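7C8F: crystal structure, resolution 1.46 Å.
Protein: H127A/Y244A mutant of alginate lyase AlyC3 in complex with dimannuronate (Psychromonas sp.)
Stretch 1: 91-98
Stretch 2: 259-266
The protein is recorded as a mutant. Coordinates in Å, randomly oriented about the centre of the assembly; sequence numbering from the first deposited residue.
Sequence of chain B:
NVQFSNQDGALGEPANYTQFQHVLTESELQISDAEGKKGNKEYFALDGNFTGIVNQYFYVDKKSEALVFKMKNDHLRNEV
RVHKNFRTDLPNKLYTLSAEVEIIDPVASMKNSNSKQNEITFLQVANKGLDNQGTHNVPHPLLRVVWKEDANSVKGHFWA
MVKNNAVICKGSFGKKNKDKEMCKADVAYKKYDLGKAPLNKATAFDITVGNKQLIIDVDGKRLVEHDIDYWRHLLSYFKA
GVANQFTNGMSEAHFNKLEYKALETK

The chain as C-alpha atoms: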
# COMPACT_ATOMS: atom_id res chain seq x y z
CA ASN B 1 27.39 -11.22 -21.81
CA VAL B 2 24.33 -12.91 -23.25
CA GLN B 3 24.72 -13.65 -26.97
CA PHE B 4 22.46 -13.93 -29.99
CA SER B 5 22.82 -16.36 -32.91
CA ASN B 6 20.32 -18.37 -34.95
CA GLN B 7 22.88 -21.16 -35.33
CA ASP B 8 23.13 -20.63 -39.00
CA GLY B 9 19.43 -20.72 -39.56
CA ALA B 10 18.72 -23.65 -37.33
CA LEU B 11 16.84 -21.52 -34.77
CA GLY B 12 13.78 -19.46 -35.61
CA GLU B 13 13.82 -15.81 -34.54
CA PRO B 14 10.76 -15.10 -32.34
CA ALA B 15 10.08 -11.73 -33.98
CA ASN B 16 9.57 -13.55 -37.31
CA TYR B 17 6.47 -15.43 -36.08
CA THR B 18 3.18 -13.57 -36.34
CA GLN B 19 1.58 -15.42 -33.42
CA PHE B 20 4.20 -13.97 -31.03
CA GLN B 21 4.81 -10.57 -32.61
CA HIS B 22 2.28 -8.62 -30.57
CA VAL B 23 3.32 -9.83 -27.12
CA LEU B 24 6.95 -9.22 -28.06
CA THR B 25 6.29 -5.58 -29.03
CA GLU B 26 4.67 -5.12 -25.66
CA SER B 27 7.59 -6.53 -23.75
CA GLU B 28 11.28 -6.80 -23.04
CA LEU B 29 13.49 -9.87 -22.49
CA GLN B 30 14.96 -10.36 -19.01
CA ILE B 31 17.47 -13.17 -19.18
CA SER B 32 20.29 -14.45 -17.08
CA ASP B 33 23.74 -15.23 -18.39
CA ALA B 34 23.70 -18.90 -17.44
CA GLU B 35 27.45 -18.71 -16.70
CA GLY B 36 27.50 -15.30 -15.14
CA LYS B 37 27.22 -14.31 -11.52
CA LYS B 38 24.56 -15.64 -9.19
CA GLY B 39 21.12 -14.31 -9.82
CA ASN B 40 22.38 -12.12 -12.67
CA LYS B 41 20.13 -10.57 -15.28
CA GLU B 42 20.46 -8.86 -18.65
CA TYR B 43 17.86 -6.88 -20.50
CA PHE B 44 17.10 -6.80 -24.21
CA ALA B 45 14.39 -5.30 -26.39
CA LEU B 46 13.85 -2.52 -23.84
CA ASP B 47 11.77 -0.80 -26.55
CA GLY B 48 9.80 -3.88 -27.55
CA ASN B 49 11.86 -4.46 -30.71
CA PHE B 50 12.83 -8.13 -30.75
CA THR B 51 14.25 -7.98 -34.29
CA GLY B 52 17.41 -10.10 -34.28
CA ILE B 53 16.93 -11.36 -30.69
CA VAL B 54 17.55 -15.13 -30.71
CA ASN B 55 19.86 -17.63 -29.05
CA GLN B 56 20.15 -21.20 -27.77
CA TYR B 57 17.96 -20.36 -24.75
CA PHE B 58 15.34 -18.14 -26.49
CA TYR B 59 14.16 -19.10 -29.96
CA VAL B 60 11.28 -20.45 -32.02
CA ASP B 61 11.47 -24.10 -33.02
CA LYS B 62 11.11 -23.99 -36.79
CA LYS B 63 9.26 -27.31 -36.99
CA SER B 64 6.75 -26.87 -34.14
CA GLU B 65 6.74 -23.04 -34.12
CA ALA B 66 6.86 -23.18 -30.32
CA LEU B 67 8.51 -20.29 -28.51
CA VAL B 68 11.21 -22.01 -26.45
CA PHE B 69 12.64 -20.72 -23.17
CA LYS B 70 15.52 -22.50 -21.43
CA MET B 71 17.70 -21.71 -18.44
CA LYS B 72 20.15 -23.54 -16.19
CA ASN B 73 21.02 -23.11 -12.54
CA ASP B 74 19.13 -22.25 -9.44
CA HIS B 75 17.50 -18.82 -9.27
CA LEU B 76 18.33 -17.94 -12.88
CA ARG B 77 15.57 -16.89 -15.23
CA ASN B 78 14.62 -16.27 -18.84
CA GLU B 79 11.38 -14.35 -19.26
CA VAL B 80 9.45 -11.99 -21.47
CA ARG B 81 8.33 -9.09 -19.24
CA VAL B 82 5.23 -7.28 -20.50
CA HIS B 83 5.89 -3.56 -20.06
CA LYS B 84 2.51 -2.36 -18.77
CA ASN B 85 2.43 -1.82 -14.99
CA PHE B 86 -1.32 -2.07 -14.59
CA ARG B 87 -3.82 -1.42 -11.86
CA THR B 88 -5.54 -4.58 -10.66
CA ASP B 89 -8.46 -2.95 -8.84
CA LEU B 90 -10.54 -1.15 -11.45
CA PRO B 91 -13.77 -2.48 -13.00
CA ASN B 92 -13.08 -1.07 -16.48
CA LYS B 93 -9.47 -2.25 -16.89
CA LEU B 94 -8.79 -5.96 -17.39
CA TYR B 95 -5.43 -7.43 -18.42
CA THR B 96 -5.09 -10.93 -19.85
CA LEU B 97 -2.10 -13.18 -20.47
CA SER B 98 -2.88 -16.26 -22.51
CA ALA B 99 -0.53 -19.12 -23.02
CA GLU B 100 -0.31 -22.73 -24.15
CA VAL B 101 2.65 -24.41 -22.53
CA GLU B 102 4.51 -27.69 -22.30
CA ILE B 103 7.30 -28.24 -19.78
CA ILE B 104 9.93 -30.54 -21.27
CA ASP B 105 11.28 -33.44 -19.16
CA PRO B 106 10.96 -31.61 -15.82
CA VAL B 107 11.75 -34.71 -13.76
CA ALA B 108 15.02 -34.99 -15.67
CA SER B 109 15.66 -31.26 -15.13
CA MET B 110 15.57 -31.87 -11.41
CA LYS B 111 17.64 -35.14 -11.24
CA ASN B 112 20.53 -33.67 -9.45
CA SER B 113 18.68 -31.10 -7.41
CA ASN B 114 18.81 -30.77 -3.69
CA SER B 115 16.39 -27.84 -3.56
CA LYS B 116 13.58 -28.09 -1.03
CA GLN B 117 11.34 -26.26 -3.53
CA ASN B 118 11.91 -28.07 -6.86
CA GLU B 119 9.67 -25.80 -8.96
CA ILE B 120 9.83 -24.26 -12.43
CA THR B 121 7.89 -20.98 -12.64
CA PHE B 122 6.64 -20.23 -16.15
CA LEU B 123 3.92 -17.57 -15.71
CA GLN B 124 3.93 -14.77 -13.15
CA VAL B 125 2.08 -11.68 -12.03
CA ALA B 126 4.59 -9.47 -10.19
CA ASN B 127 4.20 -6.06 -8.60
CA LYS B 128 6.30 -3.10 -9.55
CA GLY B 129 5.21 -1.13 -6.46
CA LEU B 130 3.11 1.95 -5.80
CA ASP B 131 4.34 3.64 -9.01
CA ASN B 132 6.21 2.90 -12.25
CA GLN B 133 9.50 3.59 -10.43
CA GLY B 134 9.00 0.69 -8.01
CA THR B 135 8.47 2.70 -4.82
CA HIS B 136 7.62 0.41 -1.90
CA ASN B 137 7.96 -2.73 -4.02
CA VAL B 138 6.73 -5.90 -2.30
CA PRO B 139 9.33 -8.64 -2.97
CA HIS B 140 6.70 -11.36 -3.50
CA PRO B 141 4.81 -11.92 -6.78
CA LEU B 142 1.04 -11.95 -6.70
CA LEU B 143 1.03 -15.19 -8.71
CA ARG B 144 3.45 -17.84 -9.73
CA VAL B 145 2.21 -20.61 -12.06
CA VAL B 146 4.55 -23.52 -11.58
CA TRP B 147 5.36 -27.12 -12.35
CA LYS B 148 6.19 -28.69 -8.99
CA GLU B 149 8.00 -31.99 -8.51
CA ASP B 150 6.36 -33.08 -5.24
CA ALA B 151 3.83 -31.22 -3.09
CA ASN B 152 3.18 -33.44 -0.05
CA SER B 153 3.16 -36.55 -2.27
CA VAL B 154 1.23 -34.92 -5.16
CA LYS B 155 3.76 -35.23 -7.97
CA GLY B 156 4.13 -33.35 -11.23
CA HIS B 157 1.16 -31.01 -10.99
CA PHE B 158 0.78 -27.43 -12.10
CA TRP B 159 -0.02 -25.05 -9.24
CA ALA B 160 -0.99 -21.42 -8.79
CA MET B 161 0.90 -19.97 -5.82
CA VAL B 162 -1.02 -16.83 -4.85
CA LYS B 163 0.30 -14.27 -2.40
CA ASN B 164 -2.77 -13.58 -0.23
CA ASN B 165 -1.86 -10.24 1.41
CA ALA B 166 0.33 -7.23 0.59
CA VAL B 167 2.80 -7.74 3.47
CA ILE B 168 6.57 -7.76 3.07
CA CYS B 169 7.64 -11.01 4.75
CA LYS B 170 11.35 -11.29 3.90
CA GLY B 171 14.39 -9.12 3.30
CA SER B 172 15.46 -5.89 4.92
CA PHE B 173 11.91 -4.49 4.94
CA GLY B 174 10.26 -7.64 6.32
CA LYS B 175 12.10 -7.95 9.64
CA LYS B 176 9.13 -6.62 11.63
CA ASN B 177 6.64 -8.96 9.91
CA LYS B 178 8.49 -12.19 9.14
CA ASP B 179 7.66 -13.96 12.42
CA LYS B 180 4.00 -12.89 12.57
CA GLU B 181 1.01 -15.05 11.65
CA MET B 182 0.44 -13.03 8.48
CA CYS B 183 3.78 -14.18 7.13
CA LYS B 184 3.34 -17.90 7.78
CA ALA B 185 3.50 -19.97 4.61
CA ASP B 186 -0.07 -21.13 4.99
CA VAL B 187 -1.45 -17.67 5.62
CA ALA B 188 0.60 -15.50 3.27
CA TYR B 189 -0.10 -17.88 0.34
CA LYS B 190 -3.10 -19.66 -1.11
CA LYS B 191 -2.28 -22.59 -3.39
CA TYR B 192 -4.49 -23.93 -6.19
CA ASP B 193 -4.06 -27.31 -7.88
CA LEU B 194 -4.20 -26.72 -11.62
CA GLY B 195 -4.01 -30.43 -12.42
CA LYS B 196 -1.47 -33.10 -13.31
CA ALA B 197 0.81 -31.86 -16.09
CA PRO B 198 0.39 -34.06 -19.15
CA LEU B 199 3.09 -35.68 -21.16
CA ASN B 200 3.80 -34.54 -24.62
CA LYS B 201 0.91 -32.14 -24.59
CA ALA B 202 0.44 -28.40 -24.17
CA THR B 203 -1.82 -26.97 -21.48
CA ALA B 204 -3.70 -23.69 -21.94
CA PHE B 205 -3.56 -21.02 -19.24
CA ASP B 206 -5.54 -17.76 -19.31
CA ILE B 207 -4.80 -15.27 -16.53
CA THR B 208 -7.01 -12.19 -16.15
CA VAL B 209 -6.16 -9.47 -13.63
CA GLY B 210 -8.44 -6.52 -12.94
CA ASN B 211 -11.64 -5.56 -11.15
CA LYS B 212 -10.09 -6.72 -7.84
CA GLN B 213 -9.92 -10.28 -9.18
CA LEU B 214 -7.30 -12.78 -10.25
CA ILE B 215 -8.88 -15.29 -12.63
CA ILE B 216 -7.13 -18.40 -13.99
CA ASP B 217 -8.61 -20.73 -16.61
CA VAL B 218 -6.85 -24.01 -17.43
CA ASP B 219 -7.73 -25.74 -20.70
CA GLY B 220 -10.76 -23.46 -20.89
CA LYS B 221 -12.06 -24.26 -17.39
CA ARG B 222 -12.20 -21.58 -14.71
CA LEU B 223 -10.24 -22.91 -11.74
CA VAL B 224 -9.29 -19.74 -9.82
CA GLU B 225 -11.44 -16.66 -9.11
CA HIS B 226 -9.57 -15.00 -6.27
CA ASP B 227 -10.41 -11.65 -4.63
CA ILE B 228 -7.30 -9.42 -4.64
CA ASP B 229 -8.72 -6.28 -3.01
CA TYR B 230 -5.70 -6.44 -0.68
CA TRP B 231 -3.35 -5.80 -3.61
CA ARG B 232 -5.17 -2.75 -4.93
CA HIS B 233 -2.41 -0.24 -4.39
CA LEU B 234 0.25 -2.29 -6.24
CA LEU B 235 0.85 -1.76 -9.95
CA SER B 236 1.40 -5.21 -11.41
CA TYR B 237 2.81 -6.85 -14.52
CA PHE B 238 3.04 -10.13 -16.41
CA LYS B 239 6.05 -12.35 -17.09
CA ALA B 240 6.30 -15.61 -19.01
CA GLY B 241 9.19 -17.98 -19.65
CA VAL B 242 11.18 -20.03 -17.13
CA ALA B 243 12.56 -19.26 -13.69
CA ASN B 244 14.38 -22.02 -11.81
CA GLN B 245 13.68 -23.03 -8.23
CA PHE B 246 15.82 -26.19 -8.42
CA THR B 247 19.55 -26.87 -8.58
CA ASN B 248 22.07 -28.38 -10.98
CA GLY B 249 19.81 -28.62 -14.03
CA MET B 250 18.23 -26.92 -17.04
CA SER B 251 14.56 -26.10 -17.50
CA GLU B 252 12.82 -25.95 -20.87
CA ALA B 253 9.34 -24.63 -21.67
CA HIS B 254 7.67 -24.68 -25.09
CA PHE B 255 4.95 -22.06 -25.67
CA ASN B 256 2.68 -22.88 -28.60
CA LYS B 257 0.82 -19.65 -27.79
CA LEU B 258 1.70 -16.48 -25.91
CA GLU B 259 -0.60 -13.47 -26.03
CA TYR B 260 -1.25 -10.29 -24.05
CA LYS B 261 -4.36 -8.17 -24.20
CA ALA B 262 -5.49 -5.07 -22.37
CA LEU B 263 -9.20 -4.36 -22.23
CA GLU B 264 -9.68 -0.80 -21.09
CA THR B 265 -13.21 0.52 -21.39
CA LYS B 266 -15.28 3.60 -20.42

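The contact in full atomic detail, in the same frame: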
# COMPACT_ATOMS: atom_id res chain seq x y z
N PRO B 91 -12.79 -1.63 -12.31
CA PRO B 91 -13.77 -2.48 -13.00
C PRO B 91 -13.69 -2.38 -14.51
O PRO B 91 -14.13 -3.31 -15.20
CB PRO B 91 -15.12 -1.96 -12.48
CG PRO B 91 -14.85 -0.52 -12.12
CD PRO B 91 -13.42 -0.48 -11.62
N ASN B 92 -13.13 -1.30 -15.05
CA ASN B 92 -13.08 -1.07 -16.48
C ASN B 92 -11.70 -1.30 -17.08
O ASN B 92 -11.45 -0.85 -18.20
CB ASN B 92 -13.56 0.35 -16.78
CG ASN B 92 -12.71 1.41 -16.10
OD1 ASN B 92 -12.29 1.26 -14.95
ND2 ASN B 92 -12.46 2.50 -16.81
N LYS B 93 -10.81 -1.97 -16.37
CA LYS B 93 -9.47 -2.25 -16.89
C LYS B 93 -9.10 -3.69 -16.54
O LYS B 93 -8.89 -4.01 -15.37
CB LYS B 93 -8.44 -1.27 -16.33
CG LYS B 93 -8.79 0.20 -16.60
CD LYS B 93 -7.60 1.11 -16.32
CE LYS B 93 -8.00 2.59 -16.37
NZ LYS B 93 -7.92 3.10 -17.76
N LEU B 94 -9.05 -4.54 -17.56
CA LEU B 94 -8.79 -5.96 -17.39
C LEU B 94 -7.62 -6.34 -18.28
O LEU B 94 -7.57 -5.93 -19.45
CB LEU B 94 -10.02 -6.80 -17.78
CG LEU B 94 -11.34 -6.47 -17.09
CD1 LEU B 94 -12.46 -7.37 -17.59
CD2 LEU B 94 -11.19 -6.59 -15.59
N TYR B 95 -6.68 -7.10 -17.74
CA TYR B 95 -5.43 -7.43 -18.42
C TYR B 95 -5.28 -8.94 -18.46
O TYR B 95 -5.40 -9.60 -17.42
CB TYR B 95 -4.24 -6.78 -17.69
CG TYR B 95 -4.44 -5.28 -17.63
CD1 TYR B 95 -5.12 -4.70 -16.58
CD2 TYR B 95 -4.01 -4.47 -18.67
CE1 TYR B 95 -5.34 -3.33 -16.54
CE2 TYR B 95 -4.22 -3.10 -18.64
CZ TYR B 95 -4.90 -2.54 -17.57
OH TYR B 95 -5.12 -1.18 -17.51
N THR B 96 -5.06 -9.49 -19.66
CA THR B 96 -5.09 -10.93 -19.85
C THR B 96 -3.81 -11.43 -20.49
O THR B 96 -3.35 -10.88 -21.50
CB THR B 96 -6.29 -11.38 -20.69
OG1 THR B 96 -7.51 -10.98 -20.04
CG2 THR B 96 -6.29 -12.90 -20.85
N LEU B 97 -3.23 -12.47 -19.91
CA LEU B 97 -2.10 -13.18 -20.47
C LEU B 97 -2.60 -14.58 -20.80
O LEU B 97 -3.14 -15.27 -19.94
CB LEU B 97 -0.96 -13.26 -19.46
CG LEU B 97 0.35 -13.81 -20.00
CD1 LEU B 97 1.02 -12.76 -20.91
CD2 LEU B 97 1.27 -14.24 -18.84
N SER B 98 -2.44 -14.97 -22.04
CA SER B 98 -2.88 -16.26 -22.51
C SER B 98 -1.72 -17.05 -23.05
O SER B 98 -1.01 -16.58 -23.87
CB SER B 98 -3.91 -16.12 -23.61
OG SER B 98 -5.00 -15.37 -23.21
N GLU B 259 0.13 -14.67 -25.67
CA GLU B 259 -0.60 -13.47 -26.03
C GLU B 259 -0.83 -12.61 -24.80
O GLU B 259 -0.96 -13.11 -23.68
CB GLU B 259 -1.96 -13.81 -26.64
CG GLU B 259 -1.84 -14.58 -27.96
CD GLU B 259 -3.18 -15.05 -28.49
OE1 GLU B 259 -4.21 -14.74 -27.86
OE2 GLU B 259 -3.19 -15.74 -29.53
N TYR B 260 -0.94 -11.31 -25.05
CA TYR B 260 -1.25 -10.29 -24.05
C TYR B 260 -2.31 -9.35 -24.60
O TYR B 260 -2.21 -8.92 -25.69
CB TYR B 260 -0.04 -9.45 -23.65
CG TYR B 260 -0.37 -8.18 -22.88
CD1 TYR B 260 -0.83 -8.22 -21.60
CD2 TYR B 260 -0.15 -6.95 -23.44
CE1 TYR B 260 -1.12 -7.07 -20.92
CE2 TYR B 260 -0.45 -5.80 -22.76
CZ TYR B 260 -0.91 -5.88 -21.50
OH TYR B 260 -1.19 -4.76 -20.84
N LYS B 261 -3.31 -9.06 -23.81
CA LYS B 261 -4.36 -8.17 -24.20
C LYS B 261 -4.83 -7.29 -23.06
O LYS B 261 -5.06 -7.75 -22.01
CB LYS B 261 -5.55 -8.98 -24.67
CG LYS B 261 -6.58 -8.15 -25.35
CD LYS B 261 -7.43 -9.02 -26.25
CE LYS B 261 -6.78 -9.22 -27.61
NZ LYS B 261 -6.29 -10.60 -27.86
N ALA B 262 -4.96 -6.01 -23.32
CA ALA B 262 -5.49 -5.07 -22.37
C ALA B 262 -6.88 -4.67 -22.81
O ALA B 262 -7.06 -4.30 -23.91
CB ALA B 262 -4.61 -3.86 -22.31
N LEU B 263 -7.85 -4.78 -21.93
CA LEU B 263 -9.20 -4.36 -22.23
C LEU B 263 -9.57 -3.21 -21.32
O LEU B 263 -9.98 -3.40 -20.25
CB LEU B 263 -10.17 -5.49 -22.03
CG LEU B 263 -9.88 -6.72 -22.83
CD1 LEU B 263 -10.92 -7.78 -22.61
CD2 LEU B 263 -9.75 -6.45 -24.30
N GLU B 264 -9.40 -2.02 -21.82
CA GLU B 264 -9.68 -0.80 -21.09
C GLU B 264 -10.88 -0.10 -21.69
O GLU B 264 -10.82 0.33 -22.78
CB GLU B 264 -8.46 0.11 -21.08
CG GLU B 264 -7.23 -0.53 -20.45
CD GLU B 264 -6.00 0.33 -20.55
OE1 GLU B 264 -6.02 1.27 -21.35
OE2 GLU B 264 -5.05 0.10 -19.84
N THR B 265 -11.96 -0.05 -20.94
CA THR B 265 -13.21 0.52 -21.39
C THR B 265 -13.61 1.72 -20.56
O THR B 265 -12.96 2.02 -19.63
CB THR B 265 -14.29 -0.54 -21.34
OG1 THR B 265 -14.38 -1.09 -20.02
CG2 THR B 265 -13.95 -1.64 -22.30
N LYS B 266 -14.69 2.38 -20.99
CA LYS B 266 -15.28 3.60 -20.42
C LYS B 266 -14.51 4.84 -20.74
O LYS B 266 -14.87 5.55 -21.68
CB LYS B 266 -15.63 3.59 -18.95
CG LYS B 266 -16.73 2.72 -18.62
CD LYS B 266 -17.08 3.21 -17.22
CE LYS B 266 -18.49 3.75 -17.16
NZ LYS B 266 -19.35 2.62 -16.70
O HOH W 1 -10.21 2.70 -19.50

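Residues 93-98 and 259-264 are neighbouring antiparallel strands of one sheet. Their axes approach to 4.8 Å, and their directions differ by 169°. Together the two stretches bury 700 Å². Three residues cover the most surface: Asn 92 with 81 Å², Tyr 95 with 70 Å² and Glu 259 with 69 Å².

The backbone ladder is regular. Leu 94 pairs with Leu 263, Thr 96 with Lys 261 and Ser 98 with Glu 259, each through two hydrogen bonds. In the first pair, Leu 263 N to Leu 94 O is 2.7 Å and Leu 94 N to Leu 263 O is 3.1 Å. The next pair has Thr 96 N to Lys 261 O and Lys 261 N to Thr 96 O, both 2.9 Å. Lys 93, Tyr 95 and Leu 97 lie opposite Glu 264, Ala 262 and Tyr 260 as non-hydrogen-bonded pairs. Here alpha carbons come close to carbonyls instead, as with Leu 97 CA and Glu 259 O at 3.4 Å.

Glu 259 pairs with Ser 98 at the far end of the contact, and both strands run on beyond it. Its N donates to Ser 98 O at 2.9 Å, and its O accepts from Ser 98 N at 2.9 Å. The side chains of this pair lie on the same face, with Ser 98 CB 4.3 Å from Glu 259 CB. The serine hydroxyl is hydrogen-bonded elsewhere in the structure.

Tyr 95 is buried and lies on the face shared by Lys 93, Leu 97, Tyr 260, Ala 262 and Glu 264. Its CD2 is 3.7 Å from Ala 262 CB, an apolar contact with the small side chain directly across. Tyr 260 OH reaches the edge of the Tyr 95 ring, 3.6 Å from Tyr 95 CD2. The phenol end then turns to charge: Tyr 95 OH donates to Glu 264 OE2 at 2.7 Å. This short bond gives the carboxylate a partner two residues along the strand from Ala 262.

Asn 92 fastens the other end, just before its strand begins. Its backbone O accepts from Thr 265 N at 2.9 Å. Its side chain, with chi1 in p, brings ND2 to Thr 265 O, also at 2.9 Å. Backbone and amide together thus hold Thr 265 beyond the end of its own strand. A water extends the link, accepting from Lys 93 NZ at 2.9 Å and donating to Thr 265 O at 2.8 Å. Lys 93 NZ also lies 4.5 Å from Glu 264 OE1. The charges are opposite, but the distance is beyond a salt bridge.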